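Local coordinates for A1 protein (Enterobacteria phage Qbeta, PDB 3RLK), which is a minor structural protein of the phage particle, made by read-through of the coat protein gene and probably needed for infection of the host, at residues A[99-104]-A[142-147]; A[120-123]-A[129-132]. All coordinates share one frame; numbering follows the deposited sequence.

Interaction 1: residues A[99-104]-A[142-147]; sequences LDATYL and CSLSDI
Ala101 and Leu144, whose CA atoms lie 6.1 Å apart, bring together two single helical turns, the weakly bonded 101-104 and 144-147. No hydrogen bond crosses between them; the contact is apolar and buried. Each helix begins with a side-chain N-cap. Asp100 OD1 accepts from Tyr103 N at 2.9 Å, a nearly straight bond (166°) that reaches the oxygen from above the carboxylate plane, and more weakly from Thr102 N. Ser143 OG likewise takes weak bonds from the amides of Ser145 and Asp146.

Leu144 carries the packing. With its CG anti to the carbonyl carbon (chi1 -69°), it extends its two methyls over the backbone of the other helix. Leu144 CD1 lies 3.4 Å from the carbonyl oxygen Leu104 O and 3.8 Å from Leu104 CB. Leu144 CD2 meets the start of the same turn, 3.8 Å from Ala101 O and 4.2 Å from Ala101 CB. The small Ala101 methyl also touches the branch methyl of Ile147, Ala101 CB to Ile147 CG2 at 4.2 Å, so that it meets side chains from two positions of helix 144-147. Ile156 of strand 154-159 touches Ala101, Leu104 and Leu144 and joins them in one apolar cluster. This is a small apolar contact between two N-capped helical turns, closed by strand 154-159, within the beta-rich read-through domain.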
ATOM      1  N   LEU A  99       0.760   5.226   3.195  1.00 12.74           N
ATOM      2  CA  LEU A  99      -0.061   5.625   2.059  1.00 13.34           C
ATOM      3  C   LEU A  99      -1.541   5.739   2.473  1.00 12.66           C
ATOM      4  O   LEU A  99      -1.926   5.288   3.556  1.00 15.44           O
ATOM      5  CB  LEU A  99       0.085   4.572   0.945  1.00 10.91           C
ATOM      6  CG  LEU A  99       1.501   4.098   0.571  1.00 13.09           C
ATOM      7  CD1 LEU A  99       1.295   3.346  -0.714  1.00 14.10           C
ATOM      8  CD2 LEU A  99       2.497   5.244   0.309  1.00 14.25           C
ATOM      9  N   ASP A 100      -2.350   6.350   1.597  1.00 13.31           N
ATOM     10  CA  ASP A 100      -3.752   6.586   1.875  1.00 12.70           C
ATOM     11  C   ASP A 100      -4.566   5.378   1.423  1.00 12.99           C
ATOM     12  O   ASP A 100      -4.990   5.276   0.287  1.00 12.48           O
ATOM     13  CB  ASP A 100      -4.203   7.877   1.254  1.00 12.17           C
ATOM     14  CG  ASP A 100      -5.647   8.259   1.627  1.00 15.69           C
ATOM     15  OD1 ASP A 100      -6.447   7.393   2.099  1.00 14.22           O
ATOM     16  OD2 ASP A 100      -5.979   9.431   1.361  1.00 16.84           O
ATOM     17  N   ALA A 101      -4.797   4.429   2.344  1.00 12.17           N
ATOM     18  CA  ALA A 101      -5.582   3.194   1.948  1.00 11.98           C
ATOM     19  C   ALA A 101      -7.033   3.495   1.464  1.00 13.48           C
ATOM     20  O   ALA A 101      -7.577   2.721   0.628  1.00 16.46           O
ATOM     21  CB  ALA A 101      -5.622   2.178   3.161  1.00 13.28           C
ATOM     22  N   THR A 102      -7.617   4.580   1.952  1.00 13.72           N
ATOM     23  CA  THR A 102      -8.989   5.047   1.566  1.00 15.15           C
ATOM     24  C   THR A 102      -8.961   5.568   0.135  1.00 13.62           C
ATOM     25  O   THR A 102      -9.664   5.040  -0.733  1.00 14.92           O
ATOM     26  CB  THR A 102      -9.578   6.076   2.572  1.00 14.04           C
ATOM     27  OG1 THR A 102      -9.839   5.426   3.837  1.00 15.96           O
ATOM     28  CG2 THR A 102     -10.839   6.722   2.005  1.00 16.04           C
ATOM     29  N   TYR A 103      -8.096   6.526  -0.157  1.00 12.27           N
ATOM     30  CA  TYR A 103      -7.898   6.939  -1.532  1.00 13.24           C
ATOM     31  C   TYR A 103      -7.643   5.772  -2.472  1.00 12.83           C
ATOM     32  O   TYR A 103      -8.172   5.766  -3.569  1.00 13.20           O
ATOM     33  CB  TYR A 103      -6.680   7.860  -1.666  1.00 12.45           C
ATOM     34  CG  TYR A 103      -6.644   8.516  -3.002  1.00 15.90           C
ATOM     35  CD1 TYR A 103      -7.457   9.606  -3.266  1.00 16.76           C
ATOM     36  CD2 TYR A 103      -5.816   8.046  -4.007  1.00 14.21           C
ATOM     37  CE1 TYR A 103      -7.460  10.220  -4.501  1.00 19.52           C
ATOM     38  CE2 TYR A 103      -5.795   8.643  -5.257  1.00 16.22           C
ATOM     39  CZ  TYR A 103      -6.592   9.776  -5.466  1.00 18.43           C
ATOM     40  OH  TYR A 103      -6.585  10.343  -6.679  1.00 18.78           O
ATOM     41  N   LEU A 104      -6.780   4.832  -2.086  1.00 12.20           N
ATOM     42  CA  LEU A 104      -6.382   3.784  -3.043  1.00 13.21           C
ATOM     43  C   LEU A 104      -7.606   2.922  -3.422  1.00 13.95           C
ATOM     44  O   LEU A 104      -7.544   2.166  -4.416  1.00 15.59           O
ATOM     45  CB  LEU A 104      -5.277   2.894  -2.469  1.00 12.42           C
ATOM     46  CG  LEU A 104      -3.872   3.564  -2.409  1.00 12.48           C
ATOM     47  CD1 LEU A 104      -2.920   2.833  -1.509  1.00 13.79           C
ATOM     48  CD2 LEU A 104      -3.231   3.719  -3.812  1.00 12.48           C
ATOM     49  N   CYS A 142      -3.668  -7.618  -1.515  1.00  9.70           N
ATOM     50  CA  CYS A 142      -4.275  -7.514  -0.144  1.00 10.83           C
ATOM     51  C   CYS A 142      -5.488  -6.565  -0.250  1.00  9.53           C
ATOM     52  O   CYS A 142      -5.398  -5.536  -0.959  1.00 10.52           O
ATOM     53  CB  CYS A 142      -3.215  -6.959   0.835  1.00 11.42           C
ATOM     54  SG  CYS A 142      -3.829  -7.049   2.563  1.00 14.74           S
ATOM     55  N   SER A 143      -6.634  -6.925   0.347  1.00  7.69           N
ATOM     56  CA  SER A 143      -7.894  -6.137   0.228  1.00  9.19           C
ATOM     57  C   SER A 143      -7.764  -4.806   0.998  1.00  8.38           C
ATOM     58  O   SER A 143      -7.497  -4.870   2.206  1.00 10.46           O
ATOM     59  CB  SER A 143      -9.031  -6.896   0.866  1.00 10.61           C
ATOM     60  OG  SER A 143     -10.196  -6.077   0.811  1.00 11.42           O
ATOM     61  N   LEU A 144      -8.026  -3.676   0.336  1.00  9.17           N
ATOM     62  CA  LEU A 144      -8.061  -2.345   0.962  1.00 11.25           C
ATOM     63  C   LEU A 144      -9.210  -2.247   2.031  1.00 13.44           C
ATOM     64  O   LEU A 144      -9.110  -1.532   3.066  1.00 13.52           O
ATOM     65  CB  LEU A 144      -8.171  -1.264  -0.156  1.00 11.95           C
ATOM     66  CG  LEU A 144      -6.837  -1.221  -0.937  1.00 12.01           C
ATOM     67  CD1 LEU A 144      -7.104  -0.490  -2.289  1.00 11.49           C
ATOM     68  CD2 LEU A 144      -5.727  -0.522  -0.054  1.00 11.18           C
ATOM     69  N   SER A 145     -10.237  -3.081   1.806  1.00 14.10           N
ATOM     70  CA  SER A 145     -11.369  -3.203   2.710  1.00 15.18           C
ATOM     71  C   SER A 145     -10.902  -3.785   4.021  1.00 14.97           C
ATOM     72  O   SER A 145     -11.234  -3.229   5.058  1.00 16.53           O
ATOM     73  CB  SER A 145     -12.526  -4.052   2.145  1.00 15.67           C
ATOM     74  OG  SER A 145     -13.184  -3.324   1.088  1.00 17.56           O
ATOM     75  N   ASP A 146     -10.069  -4.824   3.971  1.00 12.26           N
ATOM     76  CA  ASP A 146      -9.541  -5.459   5.156  1.00 13.63           C
ATOM     77  C   ASP A 146      -8.563  -4.524   5.922  1.00 13.88           C
ATOM     78  O   ASP A 146      -8.697  -4.333   7.119  1.00 13.09           O
ATOM     79  CB  ASP A 146      -8.787  -6.767   4.817  1.00 13.01           C
ATOM     80  CG  ASP A 146      -9.668  -7.890   4.287  1.00 16.12           C
ATOM     81  OD1 ASP A 146     -10.896  -7.687   4.165  1.00 20.38           O
ATOM     82  OD2 ASP A 146      -9.125  -9.013   4.014  1.00 19.80           O
ATOM     83  N   ILE A 147      -7.588  -3.947   5.208  1.00 11.94           N
ATOM     84  CA  ILE A 147      -6.569  -3.055   5.823  1.00 11.13           C
ATOM     85  C   ILE A 147      -7.249  -1.878   6.590  1.00  9.98           C
ATOM     86  O   ILE A 147      -6.804  -1.494   7.663  1.00 10.40           O
ATOM     87  CB  ILE A 147      -5.610  -2.511   4.703  1.00 12.01           C
ATOM     88  CG1 ILE A 147      -4.873  -3.716   4.077  1.00  7.43           C
ATOM     89  CG2 ILE A 147      -4.699  -1.366   5.250  1.00 11.07           C
ATOM     90  CD1 ILE A 147      -4.092  -3.361   2.783  1.00  7.07           C
TER

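Interaction 2: residues A[120-123]-A[129-132]; sequences GKKP and IERF
Lys122 bends past the edge of the Phe132 ring to end at the carboxylate of Glu130, while the backbones beneath them pair as antiparallel strands. Gly120 and Glu130 form the hydrogen-bonded pair, Gly120 N to Glu130 O at 2.9 Å and Glu130 N to Gly120 O at 2.8 Å. Gly120 O also receives a CA-H...O contact from Ile129. In the adjoining non-hydrogen-bonded pair, Lys121 and Ile129 project from the face of the sheet opposite to that of Glu130, and Lys121 CB lies 3.9 Å from Ile129 CG1. Lys121 NZ hydrogen-bonds to Gly127 O in the hairpin loop.

The Phe132 ring presents its edge to residues 120-122: Lys122 CG lies in the ring plane, 4.0 Å from Phe132 CZ, and Gly120 O sits 3.5 Å from Phe132 CE2. Bends at chi2, chi3 (-81°) and chi4 carry the Lys122 chain past this edge. There Lys122 NZ forms a salt bridge with Glu130 OE1 at 2.6 Å, approaching from 38° above the carboxylate plane. Trp35 packs edge-to-face with Phe132. Because Glu130 OE1 also bonds Ser143 OG, one carboxylate oxygen is gripped by both an ammonium and a hydroxyl, which would probably stabilise its negative charge and help to position OE1.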
ATOM      1  N   GLY A 120     -11.607  -7.257  -7.277  1.00 12.67           N
ATOM      2  CA  GLY A 120     -11.877  -8.717  -7.356  1.00 14.06           C
ATOM      3  C   GLY A 120     -13.054  -9.143  -6.486  1.00 15.77           C
ATOM      4  O   GLY A 120     -13.412  -8.496  -5.473  1.00 14.68           O
ATOM      5  N   LYS A 121     -13.614 -10.276  -6.896  1.00 16.45           N
ATOM      6  CA  LYS A 121     -14.766 -10.847  -6.257  1.00 18.58           C
ATOM      7  C   LYS A 121     -14.305 -11.973  -5.283  1.00 17.90           C
ATOM      8  O   LYS A 121     -13.699 -12.917  -5.700  1.00 16.79           O
ATOM      9  CB  LYS A 121     -15.749 -11.420  -7.283  1.00 17.96           C
ATOM     10  CG  LYS A 121     -17.045 -11.945  -6.542  1.00 21.54           C
ATOM     11  CD  LYS A 121     -17.935 -12.711  -7.470  1.00 25.93           C
ATOM     12  CE  LYS A 121     -19.181 -13.220  -6.723  1.00 27.48           C
ATOM     13  NZ  LYS A 121     -20.100 -12.083  -6.226  1.00 31.93           N
ATOM     14  N   LYS A 122     -14.578 -11.819  -3.994  1.00 17.95           N
ATOM     15  CA  LYS A 122     -14.199 -12.864  -3.015  1.00 17.61           C
ATOM     16  C   LYS A 122     -15.122 -14.076  -2.992  1.00 18.33           C
ATOM     17  O   LYS A 122     -16.296 -13.993  -3.385  1.00 18.71           O
ATOM     18  CB  LYS A 122     -14.154 -12.267  -1.615  1.00 19.63           C
ATOM     19  CG  LYS A 122     -13.172 -11.093  -1.523  1.00 24.72           C
ATOM     20  CD  LYS A 122     -12.288 -11.102  -0.262  1.00 29.48           C
ATOM     21  CE  LYS A 122     -12.980 -10.547   0.942  1.00 30.92           C
ATOM     22  NZ  LYS A 122     -12.087  -9.520   1.590  1.00 31.86           N
ATOM     23  N   PRO A 123     -14.609 -15.205  -2.493  1.00 17.74           N
ATOM     24  CA  PRO A 123     -15.565 -16.293  -2.211  1.00 19.79           C
ATOM     25  C   PRO A 123     -16.402 -15.882  -0.962  1.00 21.08           C
ATOM     26  O   PRO A 123     -16.029 -14.907  -0.232  1.00 22.21           O
ATOM     27  CB  PRO A 123     -14.646 -17.498  -1.852  1.00 20.35           C
ATOM     28  CG  PRO A 123     -13.252 -17.030  -1.959  1.00 19.82           C
ATOM     29  CD  PRO A 123     -13.229 -15.534  -2.134  1.00 16.70           C
ATOM     30  N   ILE A 129     -17.243  -7.704  -3.652  1.00 18.02           N
ATOM     31  CA  ILE A 129     -16.323  -7.205  -4.651  1.00 17.15           C
ATOM     32  C   ILE A 129     -15.509  -6.073  -4.015  1.00 15.72           C
ATOM     33  O   ILE A 129     -16.087  -5.096  -3.545  1.00 17.39           O
ATOM     34  CB  ILE A 129     -17.032  -6.809  -5.972  1.00 17.98           C
ATOM     35  CG1 ILE A 129     -17.592  -8.086  -6.689  1.00 19.05           C
ATOM     36  CG2 ILE A 129     -16.062  -6.076  -6.880  1.00 14.53           C
ATOM     37  CD1 ILE A 129     -18.523  -7.804  -7.915  1.00 17.33           C
ATOM     38  N   GLU A 130     -14.192  -6.243  -3.966  1.00 13.48           N
ATOM     39  CA  GLU A 130     -13.330  -5.303  -3.204  1.00 13.11           C
ATOM     40  C   GLU A 130     -12.196  -4.833  -4.067  1.00 13.72           C
ATOM     41  O   GLU A 130     -12.005  -5.347  -5.195  1.00 14.85           O
ATOM     42  CB  GLU A 130     -12.839  -5.983  -1.915  1.00 14.52           C
ATOM     43  CG  GLU A 130     -14.008  -6.138  -0.924  1.00 15.65           C
ATOM     44  CD  GLU A 130     -13.659  -6.833   0.391  1.00 20.98           C
ATOM     45  OE1 GLU A 130     -12.472  -7.219   0.536  1.00 22.85           O
ATOM     46  OE2 GLU A 130     -14.608  -6.934   1.274  1.00 24.13           O
ATOM     47  N   ARG A 131     -11.479  -3.805  -3.618  1.00 11.90           N
ATOM     48  CA  ARG A 131     -10.253  -3.391  -4.330  1.00 12.96           C
ATOM     49  C   ARG A 131      -9.007  -3.845  -3.588  1.00 11.37           C
ATOM     50  O   ARG A 131      -8.938  -3.720  -2.301  1.00 12.05           O
ATOM     51  CB  ARG A 131     -10.262  -1.879  -4.622  1.00 13.13           C
ATOM     52  CG  ARG A 131     -11.117  -1.644  -5.871  1.00 16.92           C
ATOM     53  CD  ARG A 131     -12.012  -0.570  -5.736  1.00 21.77           C
ATOM     54  NE  ARG A 131     -13.049  -0.529  -6.815  1.00 23.23           N
ATOM     55  CZ  ARG A 131     -13.547   0.595  -7.292  1.00 23.74           C
ATOM     56  NH1 ARG A 131     -13.069   1.754  -6.838  1.00 26.75           N
ATOM     57  NH2 ARG A 131     -14.511   0.565  -8.223  1.00 18.30           N
ATOM     58  N   PHE A 132      -8.041  -4.395  -4.358  1.00 11.20           N
ATOM     59  CA  PHE A 132      -6.908  -5.121  -3.802  1.00 11.54           C
ATOM     60  C   PHE A 132      -5.609  -4.438  -4.245  1.00 11.15           C
ATOM     61  O   PHE A 132      -5.339  -4.267  -5.470  1.00 12.17           O
ATOM     62  CB  PHE A 132      -6.869  -6.566  -4.301  1.00 10.02           C
ATOM     63  CG  PHE A 132      -7.961  -7.409  -3.788  1.00 13.10           C
ATOM     64  CD1 PHE A 132      -7.723  -8.324  -2.788  1.00 12.86           C
ATOM     65  CD2 PHE A 132      -9.229  -7.273  -4.299  1.00 13.48           C
ATOM     66  CE1 PHE A 132      -8.797  -9.179  -2.325  1.00 11.08           C
ATOM     67  CE2 PHE A 132     -10.284  -8.062  -3.879  1.00  9.14           C
ATOM     68  CZ  PHE A 132     -10.089  -8.994  -2.874  1.00 14.42           C
TER

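How the interactions relate
The two contacts have centres about 12 Å apart and meet through strands 129-135 and 140-143, neighbours in the same mixed sheet. Both segments of interaction 2 fall between the two segments of interaction 1 in the chain: 99-104 comes first, then the hairpin of 117-121 and 129-135, and finally 142-147. Leu144 N bonds Arg131 O, and Ser145 packs against Glu130, so the start of helix 144-147 is tied directly to the hairpin strand. The centre of interaction 1 is about 7 Å from that of the chain, the centre of interaction 2 about 16 Å. Adjacent strands 129-135 and 140-143 thus join the buried contact between the helical turns to the more peripheral hairpin.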